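Local structure of vinylacetyl-CoA Delta-isomerase (Nitrosopumilus maritimus SCM1, 6VJR) at residues Y8-L12 and I191-W195; E53-D59 and K66-H72; D59-T63 and V133-Q137; L110-E116 and M280-R284; N357-L361 and Y490-V494. The protein probably dehydrates 4-hydroxybutyryl-CoA and isomerises vinylacetyl-CoA, working with a bound flavin, a [4Fe-4S] cluster and an iron ion. One frame throughout, in Å; residues are numbered along the deposited sequence.

Contact 1 (Y8-L12 and I191-W195)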
# COMPACT_ATOMS: atom_id res chain seq x y z
N TYR A 8 -43.10 9.12 10.09
CA TYR A 8 -41.96 10.03 10.10
C TYR A 8 -42.03 10.99 8.92
O TYR A 8 -41.91 12.20 9.08
CB TYR A 8 -40.67 9.24 10.11
CG TYR A 8 -39.48 10.09 9.70
CD1 TYR A 8 -38.98 11.12 10.52
CD2 TYR A 8 -38.89 9.92 8.46
CE1 TYR A 8 -37.93 11.93 10.12
CE2 TYR A 8 -37.81 10.68 8.09
CZ TYR A 8 -37.34 11.70 8.90
OH TYR A 8 -36.28 12.42 8.45
N ILE A 9 -42.30 10.46 7.73
CA ILE A 9 -42.40 11.32 6.56
C ILE A 9 -43.50 12.37 6.74
O ILE A 9 -43.29 13.54 6.48
CB ILE A 9 -42.57 10.47 5.30
CG1 ILE A 9 -41.29 9.66 5.08
CG2 ILE A 9 -42.95 11.29 4.07
CD1 ILE A 9 -41.42 8.61 4.00
N GLU A 10 -44.65 11.97 7.30
CA GLU A 10 -45.72 12.91 7.55
C GLU A 10 -45.31 13.99 8.56
O GLU A 10 -45.70 15.13 8.37
CB GLU A 10 -46.92 12.12 8.05
CG GLU A 10 -48.16 12.97 8.25
CD GLU A 10 -48.65 13.74 7.04
OE1 GLU A 10 -48.55 13.23 5.88
OE2 GLU A 10 -49.14 14.88 7.27
N SER A 11 -44.50 13.65 9.57
CA SER A 11 -44.05 14.60 10.59
C SER A 11 -43.15 15.71 10.00
O SER A 11 -42.98 16.76 10.63
CB SER A 11 -43.27 13.88 11.70
OG SER A 11 -41.90 13.65 11.30
N LEU A 12 -42.62 15.50 8.77
CA LEU A 12 -41.73 16.47 8.12
C LEU A 12 -42.49 17.47 7.25
O LEU A 12 -41.87 18.38 6.68
CB LEU A 12 -40.70 15.76 7.23
CG LEU A 12 -39.70 14.86 7.95
CD1 LEU A 12 -38.74 14.25 6.94
CD2 LEU A 12 -38.97 15.64 9.03
N ILE A 191 -32.12 18.99 7.99
CA ILE A 191 -33.42 19.36 7.47
C ILE A 191 -34.45 18.24 7.72
O ILE A 191 -35.64 18.51 7.79
CB ILE A 191 -33.30 19.80 6.01
CG1 ILE A 191 -32.45 21.10 5.95
CG2 ILE A 191 -34.66 20.00 5.34
CD1 ILE A 191 -31.82 21.33 4.60
N ASN A 192 -33.96 17.00 7.84
CA ASN A 192 -34.75 15.80 8.08
C ASN A 192 -34.91 15.51 9.57
O ASN A 192 -35.46 14.49 9.90
CB ASN A 192 -34.11 14.61 7.36
CG ASN A 192 -34.04 14.81 5.87
OD1 ASN A 192 -34.71 15.68 5.31
ND2 ASN A 192 -33.24 13.99 5.20
N SER A 193 -34.41 16.39 10.43
CA SER A 193 -34.39 16.19 11.87
C SER A 193 -35.51 17.00 12.54
O SER A 193 -35.98 18.00 12.00
CB SER A 193 -33.05 16.62 12.45
OG SER A 193 -31.92 15.90 11.94
N HIS A 194 -35.87 16.58 13.76
CA HIS A 194 -36.82 17.28 14.62
C HIS A 194 -36.12 18.27 15.56
O HIS A 194 -36.64 19.36 15.83
CB HIS A 194 -37.69 16.28 15.38
CG HIS A 194 -38.45 15.35 14.51
ND1 HIS A 194 -38.08 14.03 14.36
CD2 HIS A 194 -39.48 15.53 13.67
CE1 HIS A 194 -38.93 13.43 13.54
NE2 HIS A 194 -39.78 14.33 13.08
N TRP A 195 -35.00 17.85 16.14
CA TRP A 195 -34.16 18.66 17.01
C TRP A 195 -32.72 18.56 16.53
O TRP A 195 -32.33 17.52 16.00
CB TRP A 195 -34.22 18.19 18.45
CG TRP A 195 -35.57 18.41 19.08
CD1 TRP A 195 -36.68 17.63 18.99
CD2 TRP A 195 -35.92 19.54 19.89
NE1 TRP A 195 -37.71 18.20 19.70
CE2 TRP A 195 -37.27 19.37 20.26
CE3 TRP A 195 -35.21 20.64 20.36
CZ2 TRP A 195 -37.93 20.29 21.05
CZ3 TRP A 195 -35.87 21.56 21.13
CH2 TRP A 195 -37.21 21.38 21.48

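Contact 2 (E53-D59 and K66-H72)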
# COMPACT_ATOMS: atom_id res chain seq x y z
N GLU A 53 -37.18 -5.84 15.72
CA GLU A 53 -37.25 -5.12 16.99
C GLU A 53 -36.02 -5.32 17.86
O GLU A 53 -35.55 -4.37 18.49
CB GLU A 53 -38.41 -5.53 17.89
CG GLU A 53 -39.77 -5.09 17.38
CD GLU A 53 -40.86 -5.54 18.34
OE1 GLU A 53 -40.56 -6.00 19.47
OE2 GLU A 53 -42.03 -5.44 17.91
N ALA A 54 -35.50 -6.56 17.95
CA ALA A 54 -34.37 -6.78 18.84
C ALA A 54 -33.11 -6.06 18.32
O ALA A 54 -32.31 -5.57 19.11
CB ALA A 54 -34.13 -8.24 19.07
N LEU A 55 -32.95 -5.96 17.00
CA LEU A 55 -31.78 -5.28 16.48
C LEU A 55 -31.85 -3.76 16.64
O LEU A 55 -30.84 -3.12 16.95
CB LEU A 55 -31.67 -5.66 15.01
CG LEU A 55 -30.49 -5.05 14.24
CD1 LEU A 55 -29.19 -5.50 14.87
CD2 LEU A 55 -30.59 -5.47 12.78
N ALA A 56 -33.03 -3.17 16.33
CA ALA A 56 -33.14 -1.73 16.11
C ALA A 56 -33.94 -0.97 17.17
O ALA A 56 -34.13 0.23 17.05
CB ALA A 56 -33.70 -1.48 14.71
N SER A 57 -34.31 -1.65 18.25
CA SER A 57 -34.94 -0.98 19.36
C SER A 57 -34.34 -1.53 20.64
O SER A 57 -33.80 -2.64 20.65
CB SER A 57 -36.45 -1.10 19.30
OG SER A 57 -36.86 -2.40 19.67
N ALA A 58 -34.50 -0.79 21.73
CA ALA A 58 -33.89 -1.13 23.00
C ALA A 58 -34.86 -0.83 24.14
O ALA A 58 -35.70 0.05 24.01
CB ALA A 58 -32.66 -0.31 23.19
N ASP A 59 -34.63 -1.46 25.29
CA ASP A 59 -35.37 -1.10 26.49
C ASP A 59 -34.60 -0.05 27.28
O ASP A 59 -33.54 -0.30 27.79
CB ASP A 59 -35.63 -2.34 27.34
CG ASP A 59 -36.44 -3.42 26.65
OD1 ASP A 59 -37.55 -3.13 26.14
OD2 ASP A 59 -35.94 -4.56 26.56
N LYS A 66 -39.72 0.94 25.41
CA LYS A 66 -39.03 0.47 24.24
C LYS A 66 -38.80 1.66 23.31
O LYS A 66 -39.77 2.35 22.94
CB LYS A 66 -39.86 -0.62 23.55
CG LYS A 66 -39.12 -1.30 22.43
CD LYS A 66 -38.42 -2.56 22.94
CE LYS A 66 -39.25 -3.81 22.83
NZ LYS A 66 -38.74 -4.69 21.76
N VAL A 67 -37.53 1.92 22.97
CA VAL A 67 -37.17 3.08 22.18
C VAL A 67 -36.36 2.67 20.95
O VAL A 67 -35.72 1.64 20.92
CB VAL A 67 -36.38 4.14 22.99
CG1 VAL A 67 -37.14 4.55 24.24
CG2 VAL A 67 -35.00 3.64 23.39
N ASN A 68 -36.41 3.50 19.92
CA ASN A 68 -35.53 3.31 18.79
C ASN A 68 -34.08 3.31 19.30
O ASN A 68 -33.71 4.17 20.09
CB ASN A 68 -35.79 4.36 17.72
CG ASN A 68 -35.07 4.05 16.44
OD1 ASN A 68 -33.86 4.21 16.34
ND2 ASN A 68 -35.81 3.60 15.44
N ARG A 69 -33.26 2.38 18.80
CA ARG A 69 -31.88 2.26 19.27
C ARG A 69 -31.06 3.54 19.00
O ARG A 69 -30.16 3.84 19.76
CB ARG A 69 -31.18 1.01 18.74
CG ARG A 69 -29.77 0.81 19.28
CD ARG A 69 -29.24 -0.53 18.89
NE ARG A 69 -30.04 -1.68 19.29
CZ ARG A 69 -30.16 -2.18 20.51
NH1 ARG A 69 -30.87 -3.28 20.67
NH2 ARG A 69 -29.56 -1.64 21.55
N PHE A 70 -31.44 4.34 18.01
CA PHE A 70 -30.77 5.62 17.80
C PHE A 70 -31.00 6.62 18.93
O PHE A 70 -30.24 7.58 19.06
CB PHE A 70 -31.16 6.26 16.47
CG PHE A 70 -30.54 5.57 15.28
CD1 PHE A 70 -29.20 5.75 15.00
CD2 PHE A 70 -31.28 4.75 14.46
CE1 PHE A 70 -28.62 5.16 13.88
CE2 PHE A 70 -30.70 4.15 13.35
CZ PHE A 70 -29.39 4.37 13.05
N LEU A 71 -31.99 6.38 19.80
CA LEU A 71 -32.28 7.30 20.91
C LEU A 71 -31.84 6.72 22.26
O LEU A 71 -32.15 7.29 23.32
CB LEU A 71 -33.78 7.56 20.92
CG LEU A 71 -34.34 8.35 19.73
CD1 LEU A 71 -35.87 8.29 19.68
CD2 LEU A 71 -33.85 9.77 19.82
N HIS A 72 -31.22 5.55 22.21
CA HIS A 72 -30.86 4.81 23.41
C HIS A 72 -29.48 5.18 23.94
O HIS A 72 -28.51 5.22 23.19
CB HIS A 72 -30.96 3.31 23.15
CG HIS A 72 -30.62 2.48 24.32
ND1 HIS A 72 -31.37 2.47 25.48
CD2 HIS A 72 -29.74 1.48 24.46
CE1 HIS A 72 -30.86 1.55 26.30
NE2 HIS A 72 -29.89 0.91 25.68
O HOH W 1 -35.29 -4.78 21.79

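Contact 3 (D59-T63 and V133-Q137)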
# COMPACT_ATOMS: atom_id res chain seq x y z
N ASP A 59 -34.63 -1.46 25.29
CA ASP A 59 -35.37 -1.10 26.49
C ASP A 59 -34.60 -0.05 27.28
O ASP A 59 -33.54 -0.30 27.79
CB ASP A 59 -35.63 -2.34 27.34
CG ASP A 59 -36.44 -3.42 26.65
OD1 ASP A 59 -37.55 -3.13 26.14
OD2 ASP A 59 -35.94 -4.56 26.56
N SER A 60 -35.16 1.15 27.37
CA SER A 60 -34.54 2.28 28.04
C SER A 60 -34.81 2.23 29.54
O SER A 60 -35.97 2.32 29.93
CB SER A 60 -35.14 3.57 27.49
OG SER A 60 -34.65 4.68 28.23
N SER A 61 -33.74 2.21 30.35
CA SER A 61 -33.87 2.37 31.79
C SER A 61 -34.20 3.82 32.15
O SER A 61 -34.58 4.08 33.29
CB SER A 61 -32.60 1.96 32.53
OG SER A 61 -32.30 0.59 32.30
N ILE A 62 -33.97 4.77 31.22
CA ILE A 62 -34.29 6.17 31.49
C ILE A 62 -35.81 6.40 31.59
O ILE A 62 -36.26 7.00 32.57
CB ILE A 62 -33.58 7.09 30.50
CG1 ILE A 62 -32.07 6.92 30.67
CG2 ILE A 62 -34.01 8.55 30.71
CD1 ILE A 62 -31.19 7.69 29.70
N THR A 63 -36.57 5.92 30.59
CA THR A 63 -37.99 6.13 30.44
C THR A 63 -38.79 4.88 30.77
O THR A 63 -40.02 5.00 30.94
CB THR A 63 -38.34 6.59 29.01
OG1 THR A 63 -37.77 5.64 28.10
CG2 THR A 63 -37.84 7.98 28.69
N VAL A 133 -33.77 13.76 26.93
CA VAL A 133 -33.76 12.38 26.47
C VAL A 133 -35.15 11.77 26.64
O VAL A 133 -35.64 11.09 25.75
CB VAL A 133 -32.68 11.55 27.18
CG1 VAL A 133 -32.85 10.07 26.82
CG2 VAL A 133 -31.30 12.08 26.77
N LYS A 134 -35.77 11.99 27.80
CA LYS A 134 -37.10 11.45 28.03
C LYS A 134 -38.07 11.92 26.95
O LYS A 134 -38.81 11.13 26.37
CB LYS A 134 -37.56 11.85 29.42
CG LYS A 134 -39.03 11.59 29.63
CD LYS A 134 -39.49 11.86 31.05
CE LYS A 134 -40.93 11.59 31.26
NZ LYS A 134 -41.23 11.80 32.66
N MET A 135 -38.07 13.23 26.67
CA MET A 135 -38.93 13.79 25.63
C MET A 135 -38.69 13.07 24.30
O MET A 135 -39.62 12.55 23.70
CB MET A 135 -38.71 15.30 25.50
CG MET A 135 -39.54 15.96 24.41
SD MET A 135 -39.21 17.72 24.22
CE MET A 135 -37.61 17.75 23.41
N VAL A 136 -37.44 13.06 23.81
CA VAL A 136 -37.20 12.57 22.46
C VAL A 136 -37.46 11.07 22.36
O VAL A 136 -37.87 10.59 21.30
CB VAL A 136 -35.83 13.00 21.91
CG1 VAL A 136 -35.68 14.51 21.92
CG2 VAL A 136 -34.66 12.40 22.64
N GLN A 137 -37.20 10.34 23.43
CA GLN A 137 -37.53 8.92 23.50
C GLN A 137 -39.04 8.64 23.42
O GLN A 137 -39.47 7.72 22.74
CB GLN A 137 -36.94 8.28 24.75
CG GLN A 137 -35.44 8.02 24.65
CD GLN A 137 -34.91 7.16 25.79
OE1 GLN A 137 -35.61 6.83 26.77
NE2 GLN A 137 -33.62 6.87 25.65
O HOH W 2 -31.85 4.88 26.89

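Contact 4 (L110-E116 and M280-R284)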
# COMPACT_ATOMS: atom_id res chain seq x y z
N LEU A 110 -22.96 13.37 25.46
CA LEU A 110 -23.50 14.36 26.38
C LEU A 110 -23.93 13.76 27.71
O LEU A 110 -23.82 14.43 28.72
CB LEU A 110 -24.65 15.10 25.75
CG LEU A 110 -24.25 16.16 24.74
CD1 LEU A 110 -25.45 16.54 23.90
CD2 LEU A 110 -23.62 17.38 25.42
N HIS A 111 -24.37 12.50 27.70
CA HIS A 111 -24.85 11.91 28.94
C HIS A 111 -23.73 11.90 29.98
O HIS A 111 -23.91 12.36 31.11
CB HIS A 111 -25.38 10.51 28.66
CG HIS A 111 -26.06 9.88 29.81
ND1 HIS A 111 -25.35 9.29 30.83
CD2 HIS A 111 -27.37 9.73 30.12
CE1 HIS A 111 -26.23 8.77 31.71
NE2 HIS A 111 -27.46 9.03 31.31
N SER A 112 -22.54 11.44 29.59
CA SER A 112 -21.41 11.39 30.52
C SER A 112 -20.81 12.77 30.77
O SER A 112 -20.42 13.07 31.88
CB SER A 112 -20.35 10.41 30.07
OG SER A 112 -19.71 10.82 28.87
N THR A 113 -20.72 13.61 29.74
CA THR A 113 -20.05 14.90 29.87
C THR A 113 -20.85 15.81 30.80
O THR A 113 -20.29 16.45 31.69
CB THR A 113 -19.83 15.54 28.51
OG1 THR A 113 -19.08 14.65 27.68
CG2 THR A 113 -19.07 16.84 28.68
N THR A 114 -22.18 15.91 30.62
CA THR A 114 -23.01 16.79 31.46
C THR A 114 -22.89 16.39 32.94
O THR A 114 -22.87 17.26 33.81
CB THR A 114 -24.47 16.78 31.03
OG1 THR A 114 -24.94 15.44 30.97
CG2 THR A 114 -24.68 17.53 29.72
N PHE A 115 -22.85 15.09 33.21
CA PHE A 115 -22.69 14.58 34.56
C PHE A 115 -21.42 15.14 35.20
O PHE A 115 -21.44 15.57 36.36
CB PHE A 115 -22.71 13.05 34.52
CG PHE A 115 -22.65 12.42 35.90
CD1 PHE A 115 -21.44 12.27 36.56
CD2 PHE A 115 -23.79 11.92 36.51
CE1 PHE A 115 -21.37 11.63 37.77
CE2 PHE A 115 -23.71 11.31 37.75
CZ PHE A 115 -22.51 11.17 38.37
N GLU A 116 -20.33 15.15 34.42
CA GLU A 116 -19.04 15.57 34.92
C GLU A 116 -18.96 17.08 35.08
O GLU A 116 -18.34 17.53 36.02
CB GLU A 116 -17.89 14.97 34.12
CG GLU A 116 -17.82 13.46 34.38
CD GLU A 116 -16.70 12.68 33.73
OE1 GLU A 116 -15.54 13.10 33.97
OE2 GLU A 116 -16.97 11.65 33.05
N MET A 280 -13.51 17.43 26.50
CA MET A 280 -14.11 16.16 26.92
C MET A 280 -15.27 15.75 25.98
O MET A 280 -15.37 14.60 25.52
CB MET A 280 -14.63 16.25 28.35
CG MET A 280 -15.29 15.00 28.83
SD MET A 280 -15.97 15.09 30.50
CE MET A 280 -14.48 15.20 31.50
N LEU A 281 -16.13 16.73 25.66
CA LEU A 281 -17.28 16.45 24.83
C LEU A 281 -16.80 16.04 23.44
O LEU A 281 -17.32 15.10 22.86
CB LEU A 281 -18.22 17.64 24.75
CG LEU A 281 -19.44 17.43 23.85
CD1 LEU A 281 -20.27 16.26 24.36
CD2 LEU A 281 -20.23 18.74 23.84
N VAL A 282 -15.87 16.79 22.86
CA VAL A 282 -15.38 16.43 21.52
C VAL A 282 -14.74 15.04 21.50
O VAL A 282 -14.95 14.25 20.59
CB VAL A 282 -14.40 17.50 21.03
CG1 VAL A 282 -13.74 17.13 19.73
CG2 VAL A 282 -15.05 18.87 20.90
N GLU A 283 -13.90 14.78 22.51
CA GLU A 283 -13.23 13.49 22.64
C GLU A 283 -14.24 12.35 22.69
O GLU A 283 -14.08 11.34 22.01
CB GLU A 283 -12.35 13.45 23.88
CG GLU A 283 -11.58 12.15 24.06
CD GLU A 283 -10.48 12.24 25.12
OE1 GLU A 283 -9.40 11.65 24.96
OE2 GLU A 283 -10.66 12.96 26.10
N ARG A 284 -15.26 12.49 23.54
CA ARG A 284 -16.21 11.41 23.66
C ARG A 284 -17.15 11.26 22.48
O ARG A 284 -17.43 10.13 22.08
CB ARG A 284 -16.93 11.55 24.99
CG ARG A 284 -15.99 11.44 26.18
CD ARG A 284 -16.73 11.38 27.48
NE ARG A 284 -15.74 11.37 28.55
CZ ARG A 284 -16.01 11.48 29.82
NH1 ARG A 284 -17.25 11.55 30.20
NH2 ARG A 284 -15.02 11.51 30.69

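Contact 5 (N357-L361 and Y490-V494)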
# COMPACT_ATOMS: atom_id res chain seq x y z
N ASN A 357 -17.21 3.28 24.27
CA ASN A 357 -16.37 2.34 23.55
C ASN A 357 -14.89 2.72 23.71
O ASN A 357 -14.53 3.81 24.15
CB ASN A 357 -16.75 2.33 22.08
CG ASN A 357 -16.63 3.70 21.49
OD1 ASN A 357 -17.35 4.64 21.84
ND2 ASN A 357 -15.69 3.85 20.58
N ASP A 358 -14.02 1.75 23.39
CA ASP A 358 -12.58 1.90 23.47
C ASP A 358 -12.09 2.94 22.48
O ASP A 358 -12.16 2.75 21.27
CB ASP A 358 -11.86 0.59 23.22
CG ASP A 358 -10.37 0.66 23.52
OD1 ASP A 358 -9.68 1.44 22.83
OD2 ASP A 358 -9.92 -0.03 24.48
N ASP A 359 -11.55 4.03 23.02
CA ASP A 359 -11.14 5.16 22.18
C ASP A 359 -10.03 4.79 21.19
O ASP A 359 -10.11 5.16 20.02
CB ASP A 359 -10.71 6.32 23.05
CG ASP A 359 -10.53 7.61 22.29
OD1 ASP A 359 -9.55 7.67 21.50
OD2 ASP A 359 -11.36 8.50 22.48
N MET A 360 -9.01 4.10 21.65
CA MET A 360 -7.90 3.73 20.79
C MET A 360 -8.41 2.92 19.61
O MET A 360 -8.08 3.22 18.47
CB MET A 360 -6.81 2.96 21.54
CG MET A 360 -5.76 2.43 20.62
SD MET A 360 -4.67 3.64 19.89
CE MET A 360 -3.30 3.60 21.06
N LEU A 361 -9.23 1.92 19.87
CA LEU A 361 -9.71 1.08 18.79
C LEU A 361 -10.68 1.81 17.85
O LEU A 361 -10.73 1.48 16.67
CB LEU A 361 -10.29 -0.20 19.34
CG LEU A 361 -9.30 -1.09 20.09
CD1 LEU A 361 -10.00 -2.23 20.77
CD2 LEU A 361 -8.30 -1.63 19.09
N TYR A 490 -5.00 2.70 27.89
CA TYR A 490 -5.32 1.70 26.86
C TYR A 490 -4.91 0.31 27.33
O TYR A 490 -5.68 -0.67 27.20
CB TYR A 490 -4.69 2.01 25.50
CG TYR A 490 -5.02 0.97 24.42
CD1 TYR A 490 -6.31 0.58 24.11
CD2 TYR A 490 -4.01 0.36 23.69
CE1 TYR A 490 -6.58 -0.37 23.12
CE2 TYR A 490 -4.27 -0.58 22.70
CZ TYR A 490 -5.57 -0.93 22.38
OH TYR A 490 -5.91 -1.87 21.42
N PHE A 491 -3.66 0.16 27.80
CA PHE A 491 -3.21 -1.15 28.26
C PHE A 491 -3.96 -1.62 29.51
O PHE A 491 -4.10 -2.84 29.71
CB PHE A 491 -1.69 -1.28 28.37
CG PHE A 491 -1.01 -1.44 27.03
CD1 PHE A 491 -1.59 -2.14 26.00
CD2 PHE A 491 0.24 -0.89 26.81
CE1 PHE A 491 -0.93 -2.27 24.76
CE2 PHE A 491 0.89 -1.06 25.58
CZ PHE A 491 0.27 -1.70 24.56
N LYS A 492 -4.49 -0.69 30.29
CA LYS A 492 -5.39 -1.10 31.37
C LYS A 492 -6.63 -1.78 30.82
O LYS A 492 -7.08 -2.74 31.41
CB LYS A 492 -5.71 0.08 32.27
CG LYS A 492 -4.51 0.53 33.06
CD LYS A 492 -4.84 1.74 33.91
CE LYS A 492 -3.67 2.36 34.54
NZ LYS A 492 -4.13 3.63 35.09
N ARG A 493 -7.20 -1.29 29.72
CA ARG A 493 -8.34 -1.94 29.10
C ARG A 493 -7.93 -3.26 28.44
O ARG A 493 -8.62 -4.30 28.54
CB ARG A 493 -9.03 -0.97 28.13
CG ARG A 493 -9.66 0.29 28.72
CD ARG A 493 -10.50 1.01 27.68
NE ARG A 493 -9.76 1.55 26.53
CZ ARG A 493 -9.16 2.75 26.45
NH1 ARG A 493 -9.14 3.56 27.50
NH2 ARG A 493 -8.63 3.17 25.29
N VAL A 494 -6.80 -3.23 27.73
CA VAL A 494 -6.38 -4.41 26.99
C VAL A 494 -6.16 -5.60 27.92
O VAL A 494 -6.59 -6.72 27.60
CB VAL A 494 -5.11 -4.10 26.17
CG1 VAL A 494 -4.41 -5.37 25.68
CG2 VAL A 494 -5.42 -3.18 25.00

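Contact 1 (Y8-L12 and I191-W195)
Y8 meets N192 through the far end of its side chain: OH donates to the backbone O of N192 at 2.7 Å, in the carbonyl plane and on a lone pair. The torsion matters here, because CG lies anti to the backbone N, and this chi1 of 162° swings the ring out to the loop, hydroxyl foremost, with the CD1/CE1 edge following. The amide of N192 looks elsewhere, with ND2 bonded to S38 and Q99. A second polar bond runs the other way, from H194 NE2 to S11 OG at 2.9 Å, and the oxygen sits almost exactly in the imidazole plane. S11 holds OG between its backbone N and carbonyl carbon (chi1 81°), from where it donates in turn to Y8 O at 2.7 Å, one turn back in the helix. In the fold, these bonds tie the N-terminal helix 5-11 to the loop between strands 177-188 and 195-198, near the flavin-binding T188. H194 ND1 accepts from the backbone N of V142, which leaves the ring a bond at each nitrogen and fixes its rotation. The Y8 and H194 rings stand nearly perpendicular, at 86°, with CE1 of H194 in the plane of the tyrosine edge, 3.8 Å from Y8 CD1. Beside them L12 brings CD2 to 3.8 Å from N192 O, adding apolar cover next to the tyrosine's acceptor.

Contact 2 (E53-D59 and K66-H72)
R69 starts with CG anti to its backbone N (chi1 -176°) and bends at chi3 (-56°), a course that lays its guanidinium against the last turn of helix 53-56. K66 starts out in much the same way but folds at every later torsion, bringing its ammonium back to E53. Both side chains belong to a beta hairpin, in which strand 57-59, following that helix directly, pairs antiparallel with strand 66-68. A58 and V67 form its hydrogen-bonded pair: A58 N to V67 O and V67 N to A58 O are both 2.8 Å, whereas S57 with N68 and D59 with K66 are non-hydrogen-bonded pairs. At the helix end R69 takes three successive carbonyls, with NH1 on A54 O at 3.1 Å, NE on L55 O at 2.9 Å and its own backbone N on A56 O at 2.9 Å. The two carbonyl oxygens met by the side chain lie at the guanidinium edge, close to its plane, and the positive charge probably suits the negative end of the helix dipole. On the exposed side K66 NZ forms a salt bridge to E53 OE1 at 3.2 Å, arriving from above the carboxylate plane, while a water donates to S57 O and weakly accepts from the same ammonium. A54 and L55 also pack on a second subunit. H72, whose NE2 is bonded to D79, presents its face to the hairpin, and A58 CB sits over the middle of that ring in a CH-pi contact, 3.6 Å from the centroid and 12° off the normal.

Contact 3 (D59-T63 and V133-Q137)
Q137 offers its amide oxygen to two hydroxyls of the loop: S60 OG and T63 OG1 each donate to Q137 OE1 at 2.8 Å, both somewhat tilted from the carbonyl plane. This is the tight part of the contact. S60 OG also accepts from T63 N at 3.3 Å, an ST motif that closes the turn, so the loop connecting strands 57-59 and 66-68 is folded and docked on helix 125-139 by the same few atoms. Beside it T63 CG2 presses on the helix backbone, 3.6 Å from K134 CA. The outer side is looser. I62 CD1 only grazes V133 CG1 at 4.1 Å, the two side chains crossing at about a right angle, and K134, fully extended, carries its exposed ammonium away from the loop. A leucine in place of Q137 would probably leave both hydroxyls without their shared acceptor and the carbonyl of L71 without its donor. The amide's two ends are told apart by their partners: NE2 gives to L71 O and to a water that bridges back to S60 OG, while OE1 receives only hydroxyls within the contact, a division that implies a fixed amide rotation.

Contact 4 (L110-E116 and M280-R284)
L110-E116 and M280-R284 run nearly antiparallel, their axes 9.4 Å apart at 159°, with T113 facing L281 across the closest backbone approach. This antiparallel helix pair, helix 101-121 against helix 278-292, joins the N-terminal family region to the C-terminal one, which belongs to the acyl-CoA dehydrogenase clan. Its polar side is built by R284, whose chain stays extended from CG to NE and carries the guanidinium across to the other helix. There NH1 and NH2 form an end-on salt bridge, both nitrogens on the single oxygen E116 OE2, at 2.9 and 3.1 Å. They come from the same face of the carboxylate, whose plane is turned 51° from the guanidinium, while the oxygen lies in the guanidinium plane. NH1 has a further acceptor in S112 OG at 2.9 Å. At the centre T113 directs OG1 back to S109 O of its own helix and leaves CG2 to face M280 SD, the two side chains lying alongside, pointing opposite ways. The other side is apolar: L110 CD2 lies 3.7 Å from L281 CD1, and L281 comes near the flavin-binding M147. M280 lies over one face of the R284 guanidinium, SD 3.5 Å above its plane and offset toward the rim; extended through chi1 and chi2, it bends at chi3 (-68°), which brings CE to 3.4 Å from E116 OE1.

Contact 5 (N357-L361 and Y490-V494)
D358 OD1 is gripped from opposite faces of its carboxylate: R493 NH2 donates to it at 3.2 Å and L361 N at 3.0 Å. The latter is a capping bond, for D358 is the N-cap of helix 359-369. With NE on D358 OD2 at 2.6 Å, R493 completes a side-on salt bridge, one nitrogen to each oxygen; this NE bond comes from well above the carboxylate plane but lies in the plane of the guanidinium. One carboxylate thus serves a helix start and a salt bridge together. Were D358 shortened to an alanine, the R493 charge would probably lose its mate in this contact and the helix its capping bond. Next to it the Y490 ring is turned almost perpendicular to the carboxylate and offers a face to M360. CG of M360 lies over the ring centre, 3.7 Å from the centroid and 7° off the normal, and the bend at chi2 (70°) keeps SD above the same face, a distant Met-aromatic contact. V494 CG2 covers the opposite face. The short helix 489-494 therefore docks on the start of helix 359-369, where M360 also touches helix 451-461 and D359 helix 278-292, while Y490 OH reaches out to E334 of a second subunit.

In the fold
Contacts 1, 2 and 3 lie wholly in the N-terminal family region, and contact 1 spans the other two along the chain. Contacts 2 and 3 share D59 and the hairpin of strands 57-59 and 66-68; their centres are about 10 Å apart. W195 of contact 1 packs on M135 of contact 3. Helix 101-121 of contact 4 is followed in the chain by helix 125-139 of contact 3, and I62 touches H111. Contact 4 crosses contacts 1 and 3 along the chain and bridges the two family regions. Contact 5 comes last, about 18 Å from contact 4 between centres and about 37 Å from contact 1. Contacts 2 and 5 both touch the second subunit.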